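PDB 6DSP: autoinducer 2-binding protein LsrB from Clostridium saccharobutylicum DSM 13864, which binds the quorum-sensing signal autoinducer-2 as a substrate-binding-protein receptor of the LsrB family. Local coordinates for residues Val122-Pro127 against Gly274-Met279. Residues are numbered along the deposited sequence; the frame is centred on the assembly and turned at random.
Sequences VSQGTP and GIQGAM
The CA atoms of V122 and Q276, 6.8 Å apart, are the nearest such pair where the end of strand 120-123 faces helix 273-288. This helix packs against the eight-stranded sheet of one lobe of the periplasmic binding protein fold; beyond the strand the chain passes the ligand cleft at Q124 and crosses to the other lobe, where P127 begins helix 127-144. Apolar contact is modest: CG1 of V122, anti to its backbone N (chi1 -180°), lies 4.0 Å from CG of Q276 and 4.1 Å from CB of M279, whose side chain also touches V329 of strand 327-330. The extended Q276 chain carries its amide to the strand end, where NE2 donates twice. From NE2, one bond runs 3.1 Å to the backbone O of V122, with 160° at the hydrogen. The other, 2.9 Å long, joins NE2 to OE1 of Q124, the two amide planes standing 78° apart. NE2 comes from above the carbonyl plane of V122 and, still more, of the Q124 amide. OE1 of Q276 receives a weak hydrogen bond from W271. Q124 and W271 both belong to the autoinducer-2 pocket, which makes Q276 a second-shell residue. The bond from Q276 NE2 to Q124 OE1, together with that from Q124 NE2 to D110, should fix which way round the Q124 amide sits. An ST turn spans Q124: G125 N donates to S123 OG at 3.3 Å.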
loop_
_atom_site.group_PDB
_atom_site.type_symbol
_atom_site.label_atom_id
_atom_site.label_comp_id
_atom_site.label_asym_id
_atom_site.label_seq_id
_atom_site.Cartn_x
_atom_site.Cartn_y
_atom_site.Cartn_z
ATOM N N VAL A 122 11.040 2.112 -1.851
ATOM C CA VAL A 122 10.920 1.403 -0.577
ATOM C C VAL A 122 9.565 0.721 -0.512
ATOM O O VAL A 122 8.514 1.368 -0.373
ATOM C CB VAL A 122 11.164 2.303 0.642
ATOM C CG1 VAL A 122 11.023 1.475 1.906
ATOM C CG2 VAL A 122 12.575 2.895 0.548
ATOM N N SER A 123 9.589 -0.608 -0.644
ATOM C CA SER A 123 8.369 -1.386 -0.795
ATOM C C SER A 123 8.091 -2.257 0.428
ATOM O O SER A 123 9.003 -2.876 0.997
ATOM C CB SER A 123 8.488 -2.287 -2.028
ATOM O OG SER A 123 7.345 -3.121 -2.142
ATOM N N GLN A 124 6.806 -2.374 0.759
ATOM C CA GLN A 124 6.330 -3.190 1.854
ATOM C C GLN A 124 6.408 -4.695 1.580
ATOM O O GLN A 124 6.228 -5.479 2.522
ATOM C CB GLN A 124 4.875 -2.824 2.190
ATOM C CG GLN A 124 3.887 -2.852 1.008
ATOM C CD GLN A 124 3.731 -1.512 0.295
ATOM O OE1 GLN A 124 4.727 -0.843 -0.005
ATOM N NE2 GLN A 124 2.509 -1.150 -0.049
ATOM N N GLY A 125 6.655 -5.130 0.349
ATOM C CA GLY A 125 6.815 -6.553 0.089
ATOM C C GLY A 125 6.664 -6.856 -1.380
ATOM O O GLY A 125 6.264 -6.009 -2.183
ATOM N N THR A 126 7.014 -8.100 -1.740
ATOM C CA THR A 126 6.821 -8.488 -3.128
ATOM C C THR A 126 5.336 -8.726 -3.382
ATOM O O THR A 126 4.565 -9.031 -2.453
ATOM C CB THR A 126 7.602 -9.757 -3.454
ATOM O OG1 THR A 126 6.999 -10.846 -2.742
ATOM C CG2 THR A 126 9.092 -9.623 -3.057
ATOM N N PRO A 127 4.908 -8.638 -4.645
ATOM C CA PRO A 127 3.483 -8.857 -4.911
ATOM C C PRO A 127 3.054 -10.287 -4.655
ATOM O O PRO A 127 1.907 -10.523 -4.284
ATOM C CB PRO A 127 3.293 -8.412 -6.372
ATOM C CG PRO A 127 4.634 -8.395 -6.958
ATOM C CD PRO A 127 5.634 -8.163 -5.829
ATOM N N GLY A 274 5.077 3.708 9.263
ATOM C CA GLY A 274 5.887 4.806 9.764
ATOM C C GLY A 274 7.357 4.619 9.466
ATOM O O GLY A 274 8.018 5.539 8.981
ATOM N N ILE A 275 7.892 3.428 9.744
ATOM C CA ILE A 275 9.286 3.166 9.407
ATOM C C ILE A 275 9.463 3.141 7.898
ATOM O O ILE A 275 10.489 3.584 7.382
ATOM C CB ILE A 275 9.820 1.905 10.113
ATOM C CG1 ILE A 275 11.325 2.056 10.394
ATOM C CG2 ILE A 275 9.629 0.671 9.285
ATOM C CD1 ILE A 275 11.857 1.047 11.356
ATOM N N GLN A 276 8.450 2.685 7.164
ATOM C CA GLN A 276 8.543 2.678 5.707
ATOM C C GLN A 276 8.671 4.095 5.155
ATOM O O GLN A 276 9.523 4.360 4.303
ATOM C CB GLN A 276 7.319 1.988 5.110
ATOM C CG GLN A 276 7.435 1.865 3.587
ATOM C CD GLN A 276 6.169 1.343 2.938
ATOM O OE1 GLN A 276 5.130 1.241 3.580
ATOM N NE2 GLN A 276 6.274 0.961 1.673
ATOM N N GLY A 277 7.805 5.011 5.610
ATOM C CA GLY A 277 7.914 6.391 5.142
ATOM C C GLY A 277 9.253 6.993 5.521
ATOM O O GLY A 277 9.889 7.680 4.723
ATOM N N ALA A 278 9.707 6.720 6.744
ATOM C CA ALA A 278 11.012 7.213 7.172
ATOM C C ALA A 278 12.118 6.663 6.287
ATOM O O ALA A 278 13.020 7.405 5.888
ATOM C CB ALA A 278 11.262 6.841 8.628
ATOM N N MET A 279 12.070 5.370 5.973
ATOM C CA MET A 279 13.100 4.780 5.133
ATOM C C MET A 279 13.111 5.390 3.736
ATOM O O MET A 279 14.184 5.634 3.169
ATOM C CB MET A 279 12.894 3.268 5.059
ATOM C CG MET A 279 13.231 2.541 6.366
ATOM S SD MET A 279 12.603 0.849 6.372
ATOM C CE MET A 279 13.624 0.151 5.099
#